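Side-chain contacts in BREX protein BrxA (PDB 3BHW), which probably takes part in a type 1 BREX system that protects bacteria against double-stranded DNA phage by blocking phage DNA replication: residues Gly71-Gln76 against Met182-Glu187; Gly102-Leu107 against Asp126-Gln131. One frame throughout, in Å; residues are numbered along the deposited sequence.

Contact 1 of 2, residues Gly71-Gln76 against Met182-Glu187; sequences GPELWQ and MSYLRE
The phenol oxygen of Tyr-184 is gripped by two partners. Gly-71 N donates a bent hydrogen bond to Tyr-184 OH (2.7 Å, 139° at the hydrogen), while the hydroxyl gives its own proton to a water 2.7 Å from Tyr-184 OH. In one of two conformers modelled for Glu-73, that water in turn donates to Glu-73 OE1 over 2.8 Å, a bridge that is doubtful for the other. In the same conformer the chain bends at chi2 (71°), which curls the carboxylate back along the ring edge, nearly coplanar with the phenol. Beside it, Glu-73 CB touches the same edge, 3.6 Å from Tyr-184 CE1. Leu-74 occupies one face: its CB stands 3.7 Å from the Tyr-184 ring centroid, a CH-pi contact close to the normal, and its CD1 lies 3.7 Å from Tyr-184 CE2. Leu-74 also packs on Ala-89 of helix 83-97, and Tyr-184 on Met-70. Gly-71 is the N-cap residue of helix 72-80, so its bond places the Tyr-184 hydroxyl at the start of that helix: a side chain of helix 179-187 packed against the N-terminal first turn of another, in the all-helical fold of BrxA, whose family belongs to the helix-turn-helix clan.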
ATOM      1  N   GLY A  71      11.888   4.707   5.900  1.00 18.42           N
ATOM      2  CA  GLY A  71      13.008   5.600   6.109  1.00 20.11           C
ATOM      3  C   GLY A  71      13.593   6.084   4.808  1.00 21.01           C
ATOM      4  O   GLY A  71      13.117   5.708   3.726  1.00 20.04           O
ATOM      5  N   PRO A  72      14.625   6.931   4.899  1.00 21.24           N
ATOM      6  CA  PRO A  72      15.223   7.548   3.696  1.00 21.52           C
ATOM      7  C   PRO A  72      15.689   6.562   2.626  1.00 21.14           C
ATOM      8  O   PRO A  72      15.646   6.893   1.450  1.00 21.52           O
ATOM      9  CB  PRO A  72      16.423   8.303   4.269  1.00 21.86           C
ATOM     10  CG  PRO A  72      16.001   8.662   5.634  1.00 24.02           C
ATOM     11  CD  PRO A  72      15.264   7.428   6.136  1.00 21.76           C
ATOM     12  N   GLU A  73      16.140   5.379   3.020  1.00 21.88           N
ATOM     13  CA  GLU A  73      16.644   4.402   2.084  0.50 21.81           C
ATOM     14  C   GLU A  73      15.512   3.998   1.128  1.00 21.92           C
ATOM     15  O   GLU A  73      15.688   3.876  -0.098  1.00 22.88           O
ATOM     16  CB  GLU A  73      17.193   3.202   2.879  0.50 22.45           C
ATOM     17  CG  GLU A  73      18.293   3.569   3.927  0.50 22.82           C
ATOM     18  CD  GLU A  73      17.818   4.353   5.186  0.50 23.22           C
ATOM     19  OE1 GLU A  73      16.689   4.150   5.704  0.50 15.73           O
ATOM     20  OE2 GLU A  73      18.615   5.185   5.676  0.50 26.45           O
ATOM     21  N   LEU A  74      14.351   3.776   1.720  1.00 20.27           N
ATOM     22  CA  LEU A  74      13.188   3.377   0.946  1.00 20.09           C
ATOM     23  C   LEU A  74      12.577   4.557   0.180  1.00 20.01           C
ATOM     24  O   LEU A  74      12.101   4.387  -0.918  1.00 18.68           O
ATOM     25  CB  LEU A  74      12.160   2.731   1.841  1.00 20.43           C
ATOM     26  CG  LEU A  74      10.906   2.282   1.101  1.00 17.37           C
ATOM     27  CD1 LEU A  74      10.340   1.132   1.832  1.00 18.97           C
ATOM     28  CD2 LEU A  74       9.937   3.459   1.082  1.00 16.79           C
ATOM     29  N   TRP A  75      12.548   5.745   0.769  1.00 19.47           N
ATOM     30  CA  TRP A  75      12.189   6.938  -0.007  1.00 19.31           C
ATOM     31  C   TRP A  75      13.064   7.058  -1.259  1.00 19.87           C
ATOM     32  O   TRP A  75      12.556   7.372  -2.331  1.00 19.67           O
ATOM     33  CB  TRP A  75      12.309   8.220   0.815  1.00 20.39           C
ATOM     34  CG  TRP A  75      11.622   8.215   2.112  1.00 19.36           C
ATOM     35  CD1 TRP A  75      10.575   7.424   2.512  1.00 20.06           C
ATOM     36  CD2 TRP A  75      11.906   9.082   3.194  1.00 20.79           C
ATOM     37  NE1 TRP A  75      10.191   7.755   3.789  1.00 20.23           N
ATOM     38  CE2 TRP A  75      11.019   8.752   4.244  1.00 20.40           C
ATOM     39  CE3 TRP A  75      12.824  10.121   3.388  1.00 22.04           C
ATOM     40  CZ2 TRP A  75      11.018   9.440   5.467  1.00 18.55           C
ATOM     41  CZ3 TRP A  75      12.847  10.768   4.613  1.00 21.63           C
ATOM     42  CH2 TRP A  75      11.953  10.426   5.632  1.00 20.27           C
ATOM     43  N   GLN A  76      14.355   6.764  -1.136  1.00 20.48           N
ATOM     44  CA  GLN A  76      15.263   6.907  -2.275  1.00 21.67           C
ATOM     45  C   GLN A  76      14.907   5.873  -3.367  1.00 20.64           C
ATOM     46  O   GLN A  76      14.973   6.169  -4.550  1.00 20.69           O
ATOM     47  CB  GLN A  76      16.715   6.765  -1.799  1.00 21.94           C
ATOM     48  CG  GLN A  76      17.754   7.272  -2.786  1.00 27.18           C
ATOM     49  CD  GLN A  76      18.231   8.705  -2.513  1.00 31.64           C
ATOM     50  OE1 GLN A  76      18.421   9.482  -3.446  1.00 36.24           O
ATOM     51  NE2 GLN A  76      18.433   9.052  -1.243  1.00 35.40           N
ATOM     52  N   MET A 182      13.277  -6.248  -0.438  1.00 18.58           N
ATOM     53  CA  MET A 182      13.335  -7.238   0.647  1.00 17.94           C
ATOM     54  C   MET A 182      14.519  -7.000   1.606  1.00 18.31           C
ATOM     55  O   MET A 182      14.380  -7.234   2.814  1.00 18.34           O
ATOM     56  CB  MET A 182      13.323  -8.694   0.134  1.00 17.09           C
ATOM     57  CG  MET A 182      12.067  -9.148  -0.620  1.00 17.27           C
ATOM     58  SD  MET A 182      10.459  -8.949   0.301  1.00 19.98           S
ATOM     59  CE  MET A 182      10.965  -9.732   1.840  1.00 21.59           C
ATOM     60  N   SER A 183      15.665  -6.577   1.056  1.00 18.89           N
ATOM     61  CA  SER A 183      16.854  -6.302   1.859  1.00 20.39           C
ATOM     62  C   SER A 183      16.554  -5.133   2.798  1.00 19.14           C
ATOM     63  O   SER A 183      16.889  -5.187   3.997  1.00 18.67           O
ATOM     64  CB  SER A 183      18.098  -6.078   0.953  1.00 21.25           C
ATOM     65  OG  SER A 183      19.294  -5.773   1.672  1.00 26.66           O
ATOM     66  N   TYR A 184      15.914  -4.090   2.271  1.00 19.81           N
ATOM     67  CA  TYR A 184      15.534  -2.963   3.109  1.00 18.84           C
ATOM     68  C   TYR A 184      14.628  -3.395   4.275  1.00 19.04           C
ATOM     69  O   TYR A 184      14.893  -3.055   5.415  1.00 18.17           O
ATOM     70  CB  TYR A 184      14.863  -1.818   2.293  1.00 19.26           C
ATOM     71  CG  TYR A 184      14.293  -0.734   3.188  1.00 19.13           C
ATOM     72  CD1 TYR A 184      15.067   0.368   3.592  1.00 19.12           C
ATOM     73  CD2 TYR A 184      13.015  -0.867   3.748  1.00 16.05           C
ATOM     74  CE1 TYR A 184      14.573   1.332   4.473  1.00 19.43           C
ATOM     75  CE2 TYR A 184      12.496   0.110   4.631  1.00 18.17           C
ATOM     76  CZ  TYR A 184      13.301   1.198   4.986  1.00 19.49           C
ATOM     77  OH  TYR A 184      12.815   2.145   5.850  1.00 20.06           O
ATOM     78  N   LEU A 185      13.631  -4.219   3.956  1.00 19.04           N
ATOM     79  CA  LEU A 185      12.665  -4.707   4.952  1.00 18.91           C
ATOM     80  C   LEU A 185      13.287  -5.564   6.046  1.00 18.66           C
ATOM     81  O   LEU A 185      12.938  -5.387   7.210  1.00 19.20           O
ATOM     82  CB  LEU A 185      11.507  -5.443   4.281  1.00 18.95           C
ATOM     83  CG  LEU A 185      10.506  -4.630   3.445  1.00 17.13           C
ATOM     84  CD1 LEU A 185       9.568  -5.619   2.762  1.00 18.08           C
ATOM     85  CD2 LEU A 185       9.719  -3.490   4.237  1.00 16.41           C
ATOM     86  N   ARG A 186      14.186  -6.480   5.660  1.00 19.18           N
ATOM     87  CA  ARG A 186      14.916  -7.340   6.619  1.00 18.30           C
ATOM     88  C   ARG A 186      15.776  -6.455   7.500  1.00 19.06           C
ATOM     89  O   ARG A 186      15.720  -6.547   8.743  1.00 18.50           O
ATOM     90  CB  ARG A 186      15.740  -8.422   5.911  1.00 19.16           C
ATOM     91  CG  ARG A 186      14.851  -9.419   5.162  1.00 21.26           C
ATOM     92  CD  ARG A 186      15.465 -10.773   4.971  1.00 23.37           C
ATOM     93  NE  ARG A 186      14.689 -11.528   3.992  1.00 27.66           N
ATOM     94  CZ  ARG A 186      14.846 -11.398   2.678  1.00 32.54           C
ATOM     95  NH1 ARG A 186      15.763 -10.557   2.193  1.00 34.31           N
ATOM     96  NH2 ARG A 186      14.094 -12.108   1.851  1.00 36.29           N
ATOM     97  N   GLU A 187      16.552  -5.576   6.862  1.00 19.60           N
ATOM     98  CA  GLU A 187      17.512  -4.738   7.589  1.00 21.00           C
ATOM     99  C   GLU A 187      16.843  -3.779   8.577  1.00 20.15           C
ATOM    100  O   GLU A 187      17.453  -3.386   9.576  1.00 20.50           O
ATOM    101  CB  GLU A 187      18.444  -4.005   6.615  1.00 20.91           C
ATOM    102  CG  GLU A 187      19.332  -4.988   5.806  1.00 24.95           C
ATOM    103  CD  GLU A 187      20.170  -4.313   4.721  1.00 26.15           C
ATOM    104  OE1 GLU A 187      20.310  -3.061   4.752  1.00 33.18           O
ATOM    105  OE2 GLU A 187      20.718  -5.043   3.861  1.00 31.47           O
TER
HETATM  106  O   HOH W   1      14.775   3.157   7.484  1.00 34.33           O

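Contact 2 of 2, residues Gly102-Leu107 against Asp126-Gln131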
ATOM      1  N   GLY A 102      -2.686  -5.346   5.009  1.00 16.75           N
ATOM      2  CA  GLY A 102      -1.757  -6.417   5.383  1.00 17.49           C
ATOM      3  C   GLY A 102      -2.453  -7.729   5.758  1.00 17.59           C
ATOM      4  O   GLY A 102      -2.049  -8.803   5.271  1.00 16.97           O
ATOM      5  N   ASP A 103      -3.498  -7.638   6.596  1.00 15.95           N
ATOM      6  CA  ASP A 103      -4.255  -8.805   7.046  1.00 15.63           C
ATOM      7  C   ASP A 103      -5.016  -9.450   5.871  1.00 15.49           C
ATOM      8  O   ASP A 103      -5.184 -10.665   5.847  1.00 16.63           O
ATOM      9  CB  ASP A 103      -5.221  -8.490   8.224  1.00 15.60           C
ATOM     10  CG  ASP A 103      -4.520  -8.452   9.566  1.00 16.97           C
ATOM     11  OD1 ASP A 103      -3.271  -8.532   9.598  1.00 17.03           O
ATOM     12  OD2 ASP A 103      -5.242  -8.355  10.599  1.00 19.02           O
ATOM     13  N   PHE A 104      -5.455  -8.641   4.899  1.00 15.72           N
ATOM     14  CA  PHE A 104      -6.056  -9.229   3.690  1.00 16.68           C
ATOM     15  C   PHE A 104      -5.057 -10.199   3.014  1.00 15.84           C
ATOM     16  O   PHE A 104      -5.409 -11.345   2.663  1.00 15.50           O
ATOM     17  CB  PHE A 104      -6.542  -8.140   2.720  1.00 15.94           C
ATOM     18  CG  PHE A 104      -7.453  -8.664   1.630  1.00 18.29           C
ATOM     19  CD1 PHE A 104      -8.458  -9.569   1.920  1.00 12.87           C
ATOM     20  CD2 PHE A 104      -7.242  -8.291   0.295  1.00 16.66           C
ATOM     21  CE1 PHE A 104      -9.317 -10.054   0.902  1.00 13.77           C
ATOM     22  CE2 PHE A 104      -8.068  -8.790  -0.742  1.00 16.65           C
ATOM     23  CZ  PHE A 104      -9.119  -9.675  -0.425  1.00 17.23           C
ATOM     24  N   LEU A 105      -3.817  -9.750   2.893  1.00 14.65           N
ATOM     25  CA  LEU A 105      -2.752 -10.460   2.243  1.00 14.86           C
ATOM     26  C   LEU A 105      -2.438 -11.681   3.085  1.00 14.91           C
ATOM     27  O   LEU A 105      -2.520 -12.779   2.563  1.00 12.56           O
ATOM     28  CB  LEU A 105      -1.548  -9.547   2.136  1.00 15.36           C
ATOM     29  CG  LEU A 105      -1.803  -8.451   1.114  1.00 15.53           C
ATOM     30  CD1 LEU A 105      -0.846  -7.244   1.334  1.00 14.53           C
ATOM     31  CD2 LEU A 105      -1.684  -9.034  -0.281  1.00 19.59           C
ATOM     32  N   ASP A 106      -2.203 -11.472   4.389  1.00 14.42           N
ATOM     33  CA  ASP A 106      -1.779 -12.493   5.309  1.00 16.24           C
ATOM     34  C   ASP A 106      -2.781 -13.614   5.515  1.00 16.15           C
ATOM     35  O   ASP A 106      -2.403 -14.754   5.567  1.00 19.98           O
ATOM     36  CB  ASP A 106      -1.550 -11.816   6.684  1.00 16.68           C
ATOM     37  CG  ASP A 106      -0.772 -12.713   7.690  1.00 19.14           C
ATOM     38  OD1 ASP A 106       0.033 -13.560   7.275  1.00 19.37           O
ATOM     39  OD2 ASP A 106      -0.902 -12.515   8.883  1.00 20.12           O
ATOM     40  N   LEU A 107      -4.046 -13.256   5.732  1.00 16.56           N
ATOM     41  CA  LEU A 107      -5.053 -14.234   6.153  1.00 15.25           C
ATOM     42  C   LEU A 107      -5.944 -14.735   5.034  1.00 14.80           C
ATOM     43  O   LEU A 107      -6.655 -15.695   5.270  1.00 16.91           O
ATOM     44  CB  LEU A 107      -5.945 -13.619   7.203  1.00 15.77           C
ATOM     45  CG  LEU A 107      -5.129 -12.967   8.326  1.00 15.65           C
ATOM     46  CD1 LEU A 107      -6.086 -12.327   9.253  1.00 16.42           C
ATOM     47  CD2 LEU A 107      -4.250 -13.903   9.099  1.00 20.27           C
ATOM     48  N   ASP A 126     -15.493  -9.204   0.708  1.00 22.78           N
ATOM     49  CA  ASP A 126     -16.713  -9.032   1.466  1.00 23.21           C
ATOM     50  C   ASP A 126     -16.695  -9.815   2.770  1.00 23.20           C
ATOM     51  O   ASP A 126     -16.980  -9.270   3.830  1.00 23.61           O
ATOM     52  CB  ASP A 126     -17.879  -9.527   0.609  1.00 23.37           C
ATOM     53  CG  ASP A 126     -18.505  -8.429  -0.213  1.00 28.42           C
ATOM     54  OD1 ASP A 126     -17.840  -7.410  -0.507  1.00 30.68           O
ATOM     55  OD2 ASP A 126     -19.690  -8.598  -0.578  1.00 33.23           O
ATOM     56  N   GLN A 127     -16.357 -11.098   2.677  1.00 21.89           N
ATOM     57  CA  GLN A 127     -16.394 -12.004   3.801  1.00 21.67           C
ATOM     58  C   GLN A 127     -15.243 -11.696   4.787  1.00 19.33           C
ATOM     59  O   GLN A 127     -15.380 -11.838   6.001  1.00 21.76           O
ATOM     60  CB  GLN A 127     -16.391 -13.456   3.303  1.00 22.19           C
ATOM     61  CG  GLN A 127     -17.608 -13.769   2.430  1.00 24.66           C
ATOM     62  CD  GLN A 127     -17.455 -15.017   1.556  1.00 25.79           C
ATOM     63  OE1 GLN A 127     -18.158 -15.169   0.528  1.00 28.22           O
ATOM     64  NE2 GLN A 127     -16.600 -15.946   1.987  1.00 29.09           N
ATOM     65  N   TYR A 128     -14.145 -11.204   4.259  1.00 17.10           N
ATOM     66  CA  TYR A 128     -13.008 -10.731   5.081  1.00 18.02           C
ATOM     67  C   TYR A 128     -13.442  -9.548   5.934  1.00 19.33           C
ATOM     68  O   TYR A 128     -13.139  -9.499   7.118  1.00 17.74           O
ATOM     69  CB  TYR A 128     -11.798 -10.396   4.167  1.00 18.12           C
ATOM     70  CG  TYR A 128     -10.691  -9.590   4.837  1.00 16.83           C
ATOM     71  CD1 TYR A 128      -9.802 -10.190   5.739  1.00 17.08           C
ATOM     72  CD2 TYR A 128     -10.548  -8.233   4.557  1.00 12.68           C
ATOM     73  CE1 TYR A 128      -8.777  -9.451   6.340  1.00 15.66           C
ATOM     74  CE2 TYR A 128      -9.557  -7.472   5.178  1.00 12.87           C
ATOM     75  CZ  TYR A 128      -8.675  -8.072   6.057  1.00 15.64           C
ATOM     76  OH  TYR A 128      -7.687  -7.349   6.698  1.00 16.48           O
ATOM     77  N   LEU A 129     -14.086  -8.578   5.304  1.00 19.68           N
ATOM     78  CA  LEU A 129     -14.651  -7.483   6.080  1.00 22.92           C
ATOM     79  C   LEU A 129     -15.603  -7.956   7.159  1.00 23.96           C
ATOM     80  O   LEU A 129     -15.525  -7.476   8.270  1.00 24.22           O
ATOM     81  CB  LEU A 129     -15.311  -6.465   5.181  1.00 23.69           C
ATOM     82  CG  LEU A 129     -14.309  -5.574   4.464  1.00 25.16           C
ATOM     83  CD1 LEU A 129     -15.074  -4.465   3.772  1.00 26.38           C
ATOM     84  CD2 LEU A 129     -13.322  -4.987   5.450  1.00 27.74           C
ATOM     85  N   GLU A 130     -16.505  -8.882   6.840  1.00 25.06           N
ATOM     86  CA  GLU A 130     -17.363  -9.517   7.871  1.00 26.41           C
ATOM     87  C   GLU A 130     -16.552 -10.028   9.085  1.00 26.15           C
ATOM     88  O   GLU A 130     -16.884  -9.734  10.245  1.00 25.31           O
ATOM     89  CB  GLU A 130     -18.199 -10.653   7.255  1.00 26.02           C
ATOM     90  CG  GLU A 130     -19.452 -10.149   6.546  1.00 29.39           C
ATOM     91  CD  GLU A 130     -20.330 -11.265   5.978  1.00 30.46           C
ATOM     92  OE1 GLU A 130     -19.824 -12.104   5.180  1.00 32.32           O
ATOM     93  OE2 GLU A 130     -21.553 -11.264   6.290  1.00 36.56           O
ATOM     94  N   GLN A 131     -15.472 -10.764   8.811  1.00 25.67           N
ATOM     95  CA  GLN A 131     -14.550 -11.236   9.826  1.00 26.44           C
ATOM     96  C   GLN A 131     -13.850 -10.104  10.588  1.00 25.93           C
ATOM     97  O   GLN A 131     -13.676 -10.190  11.794  1.00 26.63           O
ATOM     98  CB  GLN A 131     -13.476 -12.095   9.161  1.00 27.62           C
ATOM     99  CG  GLN A 131     -13.108 -13.353   9.915  1.00 29.46           C
ATOM    100  CD  GLN A 131     -14.027 -14.523   9.600  1.00 33.80           C
ATOM    101  OE1 GLN A 131     -15.184 -14.577  10.038  1.00 35.08           O
ATOM    102  NE2 GLN A 131     -13.511 -15.472   8.844  1.00 34.30           N
TER
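Tyr-128 and Phe-104 both carry CG opposite the backbone N (chi1 166° and -166°), which sends the tyrosine ring across to helix 99-112 and lays the phenylalanine ring beside its root. The two rings meet obliquely, with centroids 5.1 Å apart and planes at 50°. Phe-104 CD1 does most of the touching: it sits over one face of the phenol, displaced toward the rim, 3.6 Å from Tyr-128 CD2. Further out along the phenol the backbone of Phe-104 takes over, and Phe-104 CA makes a CH-pi contact 4.0 Å from the Tyr-128 ring centroid. One aromatic ring is therefore packed against both the side chain and the main chain of a single residue. This is helix-to-helix packing in the all-helical BrxA fold, joining helix 99-112 to helix 122-135 through buried residues. Trp-125, on the latter helix, extends the aromatic group: its ring meets that of Phe-104 edge-to-face and also touches Tyr-128.

The hydroxyl of Tyr-128 lies against the beta carbon of the preceding residue, Asp-103 CB, 3.1 Å from Tyr-128 OH. Phe-104 N is equally near to Tyr-128 OH, but the angle is too poor for a hydrogen bond; the hydroxyl is bonded instead to Leu-100 O, on the preceding turn of the same helix as Phe-104. The Asp-103 carboxylate turns from the tyrosine and is held by others: Asp-103 OD2 forms a salt bridge with Arg-7 and a hydrogen bond with Tyr-8, both in the N-terminal segment, while Asp-103 OD1 is hydrogen-bonded to Tyr-192 of helix 191-197.

In the fold
From the N terminus, the chain passes through helices 19-31, 35-43 and 57-67 before reaching Gly-71, where contact 1 begins. It then runs on through helices 72-80 and 83-97 to helix 99-112, the first side of contact 2. Contact 2 closes a short loop of 18 residues on helix 122-135. Helix 145-161 follows, and the chain returns at helix 179-187 to close contact 1 over 105 intervening residues. The smaller loop is thus nested inside the larger one. The contacts do not touch: their centres lie 26 Å apart, their nearest atoms about 11 Å. Contact 1 joins the fourth helix, 72-80, to the last but one, 179-187; contact 2 joins the sixth, 99-112, to the seventh, 122-135.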